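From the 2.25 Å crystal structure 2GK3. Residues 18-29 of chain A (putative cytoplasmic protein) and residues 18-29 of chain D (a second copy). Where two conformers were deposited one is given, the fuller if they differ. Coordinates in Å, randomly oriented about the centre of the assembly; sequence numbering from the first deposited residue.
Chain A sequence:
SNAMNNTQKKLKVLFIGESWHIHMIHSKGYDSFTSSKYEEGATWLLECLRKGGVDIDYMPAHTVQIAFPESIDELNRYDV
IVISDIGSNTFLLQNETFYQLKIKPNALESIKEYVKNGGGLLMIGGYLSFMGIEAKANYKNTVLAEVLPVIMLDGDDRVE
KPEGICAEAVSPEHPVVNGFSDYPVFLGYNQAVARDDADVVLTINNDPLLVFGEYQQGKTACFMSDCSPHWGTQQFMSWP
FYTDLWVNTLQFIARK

Chain A 18-29: ESWHIHMIHSKG
Chain D 18-29: ESWHIHMIHSKG

The oddity of this contact is a break in an otherwise symmetric pairing. Two copies of one strand, residues 19-28, run antiparallel about A:Met24 and D:Met24, yet A:His23 has phi/psi of 34/65°, far from the -109/119° of D:His23. Of the bonds that symmetry would lead one to expect, the one from A:His23 N to D:Ile25 O is absent; its counterpart, D:His23 N to A:Ile25 O, is made at 2.9 Å.

Elsewhere both strands are extended, with phi from about -90 to -160° and psi from about 95 to 155°. Their directions differ by 154°, and paired residue numbers sum to 48, from A:Trp20 opposite D:Lys28 to A:Lys28 opposite D:Trp20. The central CA atoms of A:Met24 and D:Met24 lie 4.6 Å apart, while those of A:His21 and D:Ser27 are 5.1 Å apart.

Seven backbone hydrogen bonds join the strands. A:His21 N donates to D:Ser27 O (2.9 Å) and D:Ser27 N returns to A:His21 O (2.8 Å). D:Ile25 N reaches A:His23 O at 2.7 Å, and A:Ile25 N reaches D:His23 O at 2.9 Å. The far end closes with A:Ser27 N to D:His21 O (3.1 Å) and D:His21 N to A:Ser27 O (3.0 Å). Between these rungs, CA-H groups approach carbonyls: A:Ile22 CA lies 3.2 Å from D:Ile25 O, and D:Ile22 CA 3.2 Å from A:Ile25 O.

On the face carrying Ile22, Met24 and His26, the selenomethionines meet at the centre, CG of A:Met24 to CG of D:Met24 at 3.6 Å. Long, unbranched and apolar, they suit a position where each side chain faces its own copy. Their chi1 angles differ, -96° for A:Met24 and -71° (m) for D:Met24, but both chi2 are t. Isoleucine flanks them: A:Ile22 CG2 is 3.8 Å from D:Met24 CB, and D:Ile22 CG2 is 3.8 Å from A:Met24 CG. The CD1 of A:Ile22 (chi1 -29°, chi2 t) extends to within 3.8 Å of D:His26 ND1; D:Ile22 is m, t. Both His26 side chains are m.

The other face carries His21, His23, Ile25 and Ser27. Each Ile25 (m, t) brings CD1 to the edge of the opposing His23 ring, 4.2 Å from A:Ile25 CD1 to D:His23 CD2 and 4.2 Å from D:Ile25 CD1 to A:His23 CD2, a nonpolar contact with ring carbon. D:His23 is t; A:His23 has chi1 -111°. A:Ser27 (m) uses its OG to bind a water (2.8 Å), which also donates to A:Ile25 O (2.8 Å) and D:His21 O (2.9 Å).

At the ends, the aliphatic part of each lysine side chain meets tryptophan: A:Trp20 CB lies 3.8 Å from D:Lys28 CG, and A:Lys28 CG 3.7 Å from D:Trp20 CB. Both tryptophans are p, with chi2 near 85°, and both lysines m. Gly29 follows at positive phi, which glycine readily adopts.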

ATOM      1  N   GLU A  18       6.557 -19.850   8.998  1.00 37.70           N
ATOM      2  CA  GLU A  18       6.442 -19.124  10.276  1.00 38.14           C
ATOM      3  C   GLU A  18       7.239 -17.805  10.307  1.00 37.65           C
ATOM      4  O   GLU A  18       7.820 -17.447  11.343  1.00 36.73           O
ATOM      5  CB  GLU A  18       6.831 -20.017  11.468  1.00 38.35           C
ATOM      6  CG  GLU A  18       5.802 -21.075  11.817  1.00 39.53           C
ATOM      7  CD  GLU A  18       4.479 -20.487  12.304  1.00 41.74           C
ATOM      8  OE1 GLU A  18       4.496 -19.648  13.235  1.00 42.76           O
ATOM      9  OE2 GLU A  18       3.420 -20.885  11.764  1.00 41.55           O
ATOM     10  N   SER A  19       7.256 -17.106   9.163  1.00 37.37           N
ATOM     11  CA  SER A  19       7.897 -15.786   9.041  1.00 37.33           C
ATOM     12  C   SER A  19       7.073 -14.813   8.176  1.00 37.51           C
ATOM     13  O   SER A  19       6.360 -15.231   7.251  1.00 37.42           O
ATOM     14  CB  SER A  19       9.292 -15.935   8.447  1.00 37.06           C
ATOM     15  OG  SER A  19       9.182 -16.275   7.079  1.00 36.48           O
ATOM     16  N   TRP A  20       7.187 -13.517   8.464  1.00 37.35           N
ATOM     17  CA  TRP A  20       6.433 -12.502   7.725  1.00 37.67           C
ATOM     18  C   TRP A  20       7.046 -11.115   7.828  1.00 38.02           C
ATOM     19  O   TRP A  20       7.733 -10.785   8.799  1.00 38.10           O
ATOM     20  CB  TRP A  20       4.970 -12.435   8.194  1.00 37.93           C
ATOM     21  CG  TRP A  20       4.829 -12.203   9.671  1.00 38.50           C
ATOM     22  CD1 TRP A  20       4.867 -11.007  10.317  1.00 38.97           C
ATOM     23  CD2 TRP A  20       4.664 -13.204  10.688  1.00 39.02           C
ATOM     24  NE1 TRP A  20       4.724 -11.195  11.676  1.00 40.00           N
ATOM     25  CE2 TRP A  20       4.594 -12.535  11.926  1.00 39.46           C
ATOM     26  CE3 TRP A  20       4.552 -14.601  10.668  1.00 39.54           C
ATOM     27  CZ2 TRP A  20       4.412 -13.216  13.140  1.00 39.20           C
ATOM     28  CZ3 TRP A  20       4.372 -15.273  11.872  1.00 38.75           C
ATOM     29  CH2 TRP A  20       4.306 -14.578  13.090  1.00 37.92           C
ATOM     30  N   HIS A  21       6.777 -10.298   6.819  1.00 38.12           N
ATOM     31  CA  HIS A  21       7.067  -8.885   6.905  1.00 38.23           C
ATOM     32  C   HIS A  21       5.763  -8.041   6.857  1.00 37.61           C
ATOM     33  O   HIS A  21       4.977  -8.187   5.937  1.00 36.80           O
ATOM     34  CB  HIS A  21       8.068  -8.500   5.804  1.00 38.46           C
ATOM     35  CG  HIS A  21       8.256  -7.022   5.647  1.00 40.33           C
ATOM     36  ND1 HIS A  21       9.301  -6.333   6.230  1.00 40.38           N
ATOM     37  CD2 HIS A  21       7.510  -6.096   4.996  1.00 39.81           C
ATOM     38  CE1 HIS A  21       9.196  -5.052   5.927  1.00 39.97           C
ATOM     39  NE2 HIS A  21       8.115  -4.881   5.184  1.00 39.38           N
ATOM     40  N   ILE A  22       5.558  -7.183   7.866  1.00 37.75           N
ATOM     41  CA  ILE A  22       4.517  -6.112   7.901  1.00 38.56           C
ATOM     42  C   ILE A  22       5.331  -4.810   7.781  1.00 38.30           C
ATOM     43  O   ILE A  22       6.136  -4.548   8.662  1.00 38.95           O
ATOM     44  CB  ILE A  22       3.794  -6.135   9.286  1.00 38.98           C
ATOM     45  CG1 ILE A  22       3.799  -7.560   9.878  1.00 39.01           C
ATOM     46  CG2 ILE A  22       2.375  -5.538   9.193  1.00 39.36           C
ATOM     47  CD1 ILE A  22       3.084  -7.727  11.237  1.00 38.93           C
ATOM     48  N   HIS A  23       5.205  -3.948   6.770  1.00 37.84           N
ATOM     49  CA  HIS A  23       4.074  -3.210   6.241  1.00 37.15           C
ATOM     50  C   HIS A  23       2.864  -2.615   7.028  1.00 36.96           C
ATOM     51  O   HIS A  23       1.716  -2.915   6.732  1.00 36.72           O
ATOM     52  CB  HIS A  23       4.034  -3.033   4.742  1.00 36.53           C
ATOM     53  CG  HIS A  23       4.252  -1.603   4.353  1.00 37.90           C
ATOM     54  ND1 HIS A  23       5.358  -0.886   4.768  1.00 36.51           N
ATOM     55  CD2 HIS A  23       3.468  -0.724   3.682  1.00 37.72           C
ATOM     56  CE1 HIS A  23       5.268   0.355   4.324  1.00 35.65           C
ATOM     57  NE2 HIS A  23       4.136   0.479   3.658  1.00 37.23           N
HETATM   58  N   MSE A  24       3.184  -1.648   7.888  1.00 36.69           N
HETATM   59  CA  MSE A  24       2.197  -0.856   8.631  1.00 37.29           C
HETATM   60  C   MSE A  24       2.046   0.600   8.143  1.00 36.80           C
HETATM   61  O   MSE A  24       2.978   1.399   8.226  1.00 37.57           O
HETATM   62  CB  MSE A  24       2.582  -0.846  10.105  1.00 37.18           C
HETATM   63  CG  MSE A  24       1.893  -1.857  10.914  1.00 37.64           C
HETATM   64 SE   MSE A  24       2.218  -1.530  12.782  0.50 38.14          SE
HETATM   65  CE  MSE A  24       3.068  -3.231  13.079  1.00 35.83           C
ATOM     66  N   ILE A  25       0.867   0.943   7.649  1.00 36.27           N
ATOM     67  CA  ILE A  25       0.566   2.301   7.198  1.00 34.71           C
ATOM     68  C   ILE A  25      -0.271   2.972   8.286  1.00 34.74           C
ATOM     69  O   ILE A  25      -1.386   2.518   8.566  1.00 34.75           O
ATOM     70  CB  ILE A  25      -0.224   2.276   5.878  1.00 34.66           C
ATOM     71  CG1 ILE A  25       0.518   1.463   4.815  1.00 33.39           C
ATOM     72  CG2 ILE A  25      -0.509   3.681   5.396  1.00 33.99           C
ATOM     73  CD1 ILE A  25      -0.212   1.367   3.484  1.00 33.72           C
ATOM     74  N   HIS A  26       0.268   4.021   8.919  1.00 34.05           N
ATOM     75  CA  HIS A  26      -0.431   4.687  10.030  1.00 33.21           C
ATOM     76  C   HIS A  26      -1.031   5.987   9.572  1.00 32.64           C
ATOM     77  O   HIS A  26      -0.300   6.960   9.398  1.00 32.64           O
ATOM     78  CB  HIS A  26       0.515   5.032  11.168  1.00 32.79           C
ATOM     79  CG  HIS A  26       1.340   3.893  11.656  1.00 32.69           C
ATOM     80  ND1 HIS A  26       1.138   3.303  12.886  1.00 34.03           N
ATOM     81  CD2 HIS A  26       2.407   3.270  11.107  1.00 31.22           C
ATOM     82  CE1 HIS A  26       2.029   2.344  13.061  1.00 34.30           C
ATOM     83  NE2 HIS A  26       2.813   2.308  11.996  1.00 33.41           N
ATOM     84  N   SER A  27      -2.349   6.026   9.414  1.00 32.61           N
ATOM     85  CA  SER A  27      -3.039   7.221   8.908  1.00 32.39           C
ATOM     86  C   SER A  27      -3.605   8.090  10.025  1.00 32.93           C
ATOM     87  O   SER A  27      -4.483   7.662  10.764  1.00 32.73           O
ATOM     88  CB  SER A  27      -4.145   6.838   7.946  1.00 32.08           C
ATOM     89  OG  SER A  27      -3.622   6.187   6.805  1.00 32.21           O
ATOM     90  N   LYS A  28      -3.076   9.305  10.144  1.00 33.44           N
ATOM     91  CA  LYS A  28      -3.548  10.280  11.132  1.00 33.88           C
ATOM     92  C   LYS A  28      -4.189  11.441  10.400  1.00 33.66           C
ATOM     93  O   LYS A  28      -3.513  12.369   9.973  1.00 34.30           O
ATOM     94  CB  LYS A  28      -2.390  10.722  12.036  1.00 34.25           C
ATOM     95  CG  LYS A  28      -1.964   9.609  13.025  1.00 35.59           C
ATOM     96  CD  LYS A  28      -0.501   9.658  13.360  1.00 37.45           C
ATOM     97  CE  LYS A  28      -0.244   9.030  14.715  1.00 39.99           C
ATOM     98  NZ  LYS A  28       1.150   9.274  15.170  1.00 42.20           N
ATOM     99  N   GLY A  29      -5.506  11.362  10.230  1.00 33.76           N
ATOM    100  CA  GLY A  29      -6.246  12.274   9.377  1.00 33.76           C
ATOM    101  C   GLY A  29      -5.847  12.112   7.924  1.00 34.15           C
ATOM    102  O   GLY A  29      -5.928  11.006   7.361  1.00 35.19           O
TER
ATOM    103  N   GLU D  18      -4.710  12.481  18.289  1.00 32.72           N
ATOM    104  CA  GLU D  18      -4.462  11.215  18.995  1.00 33.23           C
ATOM    105  C   GLU D  18      -5.351  10.048  18.520  1.00 33.60           C
ATOM    106  O   GLU D  18      -5.870   9.244  19.328  1.00 32.92           O
ATOM    107  CB  GLU D  18      -4.565  11.403  20.517  1.00 33.32           C
ATOM    108  CG  GLU D  18      -3.397  12.165  21.171  1.00 34.43           C
ATOM    109  CD  GLU D  18      -2.043  11.461  21.034  1.00 35.87           C
ATOM    110  OE1 GLU D  18      -2.005  10.249  20.734  1.00 38.08           O
ATOM    111  OE2 GLU D  18      -1.014  12.124  21.236  1.00 33.83           O
ATOM    112  N   SER D  19      -5.528   9.989  17.202  1.00 34.00           N
ATOM    113  CA  SER D  19      -6.251   8.910  16.553  1.00 34.44           C
ATOM    114  C   SER D  19      -5.563   8.466  15.263  1.00 34.97           C
ATOM    115  O   SER D  19      -4.996   9.284  14.530  1.00 35.20           O
ATOM    116  CB  SER D  19      -7.703   9.313  16.289  1.00 33.89           C
ATOM    117  OG  SER D  19      -7.812  10.147  15.169  1.00 32.01           O
ATOM    118  N   TRP D  20      -5.630   7.167  14.980  1.00 35.61           N
ATOM    119  CA  TRP D  20      -5.069   6.647  13.744  1.00 36.16           C
ATOM    120  C   TRP D  20      -5.744   5.388  13.228  1.00 36.43           C
ATOM    121  O   TRP D  20      -6.259   4.586  14.009  1.00 36.19           O
ATOM    122  CB  TRP D  20      -3.590   6.377  13.926  1.00 36.39           C
ATOM    123  CG  TRP D  20      -3.283   5.526  15.076  1.00 37.52           C
ATOM    124  CD1 TRP D  20      -3.220   4.167  15.092  1.00 38.33           C
ATOM    125  CD2 TRP D  20      -2.960   5.960  16.404  1.00 38.64           C
ATOM    126  NE1 TRP D  20      -2.878   3.723  16.340  1.00 37.91           N
ATOM    127  CE2 TRP D  20      -2.714   4.803  17.168  1.00 38.47           C
ATOM    128  CE3 TRP D  20      -2.862   7.215  17.021  1.00 39.65           C
ATOM    129  CZ2 TRP D  20      -2.380   4.857  18.523  1.00 37.96           C
ATOM    130  CZ3 TRP D  20      -2.529   7.270  18.358  1.00 38.39           C
ATOM    131  CH2 TRP D  20      -2.290   6.093  19.097  1.00 38.68           C
ATOM    132  N   HIS D  21      -5.715   5.220  11.909  0.50 36.48           N
ATOM    133  CA  HIS D  21      -6.193   4.008  11.253  0.50 36.77           C
ATOM    134  C   HIS D  21      -4.985   3.282  10.646  0.50 36.76           C
ATOM    135  O   HIS D  21      -4.405   3.773   9.672  0.50 36.69           O
ATOM    136  CB  HIS D  21      -7.227   4.349  10.156  0.50 36.95           C
ATOM    137  CG  HIS D  21      -8.549   4.845  10.676  0.50 37.51           C
ATOM    138  ND1 HIS D  21      -9.674   4.049  10.732  0.50 39.06           N
ATOM    139  CD2 HIS D  21      -8.926   6.059  11.149  0.50 38.30           C
ATOM    140  CE1 HIS D  21     -10.686   4.749  11.220  0.50 39.07           C
ATOM    141  NE2 HIS D  21     -10.259   5.972  11.478  0.50 37.84           N
ATOM    142  N   ILE D  22      -4.603   2.138  11.232  1.00 36.58           N
ATOM    143  CA  ILE D  22      -3.470   1.349  10.768  1.00 36.85           C
ATOM    144  C   ILE D  22      -3.970   0.358   9.726  1.00 37.00           C
ATOM    145  O   ILE D  22      -4.953  -0.346   9.940  1.00 37.95           O
ATOM    146  CB  ILE D  22      -2.761   0.571  11.923  1.00 37.16           C
ATOM    147  CG1 ILE D  22      -2.376   1.507  13.074  1.00 36.70           C
ATOM    148  CG2 ILE D  22      -1.500  -0.173  11.405  1.00 38.38           C
ATOM    149  CD1 ILE D  22      -1.616   0.823  14.216  1.00 37.30           C
ATOM    150  N   HIS D  23      -3.319   0.339   8.574  1.00 36.60           N
ATOM    151  CA  HIS D  23      -3.517  -0.728   7.628  1.00 35.95           C
ATOM    152  C   HIS D  23      -2.248  -1.585   7.619  1.00 35.74           C
ATOM    153  O   HIS D  23      -1.153  -1.080   7.326  1.00 35.60           O
ATOM    154  CB  HIS D  23      -3.812  -0.164   6.253  1.00 35.59           C
ATOM    155  CG  HIS D  23      -3.992  -1.210   5.199  1.00 36.27           C
ATOM    156  ND1 HIS D  23      -5.039  -2.110   5.211  1.00 35.76           N
ATOM    157  CD2 HIS D  23      -3.256  -1.502   4.099  1.00 36.35           C
ATOM    158  CE1 HIS D  23      -4.944  -2.903   4.156  1.00 36.84           C
ATOM    159  NE2 HIS D  23      -3.875  -2.555   3.462  1.00 35.98           N
HETATM  160  N   MSE D  24      -2.399  -2.864   7.975  1.00 35.03           N
HETATM  161  CA  MSE D  24      -1.269  -3.811   8.054  1.00 34.28           C
HETATM  162  C   MSE D  24      -1.238  -4.767   6.876  1.00 34.05           C
HETATM  163  O   MSE D  24      -2.202  -5.465   6.641  1.00 34.56           O
HETATM  164  CB  MSE D  24      -1.356  -4.649   9.323  1.00 33.71           C
HETATM  165  CG  MSE D  24      -1.072  -3.907  10.573  1.00 33.62           C
HETATM  166 SE   MSE D  24      -0.839  -5.093  12.079  0.50 34.03          SE
HETATM  167  CE  MSE D  24      -1.362  -3.749  13.391  1.00 32.99           C
ATOM    168  N   ILE D  25      -0.132  -4.820   6.146  1.00 34.15           N
ATOM    169  CA  ILE D  25       0.017  -5.817   5.079  1.00 33.30           C
ATOM    170  C   ILE D  25       0.987  -6.888   5.563  1.00 33.11           C
ATOM    171  O   ILE D  25       2.164  -6.603   5.779  1.00 33.59           O
ATOM    172  CB  ILE D  25       0.528  -5.189   3.781  1.00 33.50           C
ATOM    173  CG1 ILE D  25      -0.321  -3.971   3.408  1.00 32.42           C
ATOM    174  CG2 ILE D  25       0.543  -6.235   2.647  1.00 33.16           C
ATOM    175  CD1 ILE D  25       0.294  -3.080   2.340  1.00 31.97           C
ATOM    176  N   HIS D  26       0.497  -8.110   5.770  1.00 32.34           N
ATOM    177  CA  HIS D  26       1.361  -9.178   6.277  1.00 31.45           C
ATOM    178  C   HIS D  26       1.823 -10.005   5.090  1.00 31.53           C
ATOM    179  O   HIS D  26       1.017 -10.727   4.492  1.00 31.86           O
ATOM    180  CB  HIS D  26       0.606 -10.093   7.241  1.00 31.35           C
ATOM    181  CG  HIS D  26      -0.222  -9.384   8.261  1.00 30.42           C
ATOM    182  ND1 HIS D  26       0.077  -9.414   9.610  1.00 30.98           N
ATOM    183  CD2 HIS D  26      -1.365  -8.663   8.142  1.00 29.48           C
ATOM    184  CE1 HIS D  26      -0.845  -8.743  10.275  1.00 29.11           C
ATOM    185  NE2 HIS D  26      -1.731  -8.275   9.406  1.00 29.20           N
ATOM    186  N   SER D  27       3.101  -9.882   4.728  1.00 31.10           N
ATOM    187  CA  SER D  27       3.645 -10.571   3.558  1.00 30.13           C
ATOM    188  C   SER D  27       4.360 -11.841   3.991  1.00 30.41           C
ATOM    189  O   SER D  27       5.278 -11.808   4.820  1.00 30.16           O
ATOM    190  CB  SER D  27       4.573  -9.665   2.745  1.00 30.03           C
ATOM    191  OG  SER D  27       3.868  -8.724   1.943  1.00 28.49           O
ATOM    192  N   LYS D  28       3.905 -12.966   3.442  1.00 30.34           N
ATOM    193  CA  LYS D  28       4.482 -14.269   3.745  1.00 30.57           C
ATOM    194  C   LYS D  28       4.905 -14.911   2.447  1.00 30.47           C
ATOM    195  O   LYS D  28       4.093 -15.558   1.756  1.00 30.28           O
ATOM    196  CB  LYS D  28       3.484 -15.153   4.478  1.00 30.16           C
ATOM    197  CG  LYS D  28       2.935 -14.515   5.729  1.00 31.63           C
ATOM    198  CD  LYS D  28       1.820 -15.355   6.291  1.00 34.08           C
ATOM    199  CE  LYS D  28       1.643 -15.144   7.779  1.00 36.57           C
ATOM    200  NZ  LYS D  28       0.343 -15.797   8.182  1.00 37.35           N
ATOM    201  N   GLY D  29       6.182 -14.713   2.123  1.00 30.45           N
ATOM    202  CA  GLY D  29       6.762 -15.204   0.889  1.00 30.02           C
ATOM    203  C   GLY D  29       6.143 -14.394  -0.225  1.00 30.46           C
ATOM    204  O   GLY D  29       6.133 -13.159  -0.180  1.00 31.11           O
TER
HETATM  205  O   HOH W   1      -3.521   3.352   6.978  1.00 35.60           O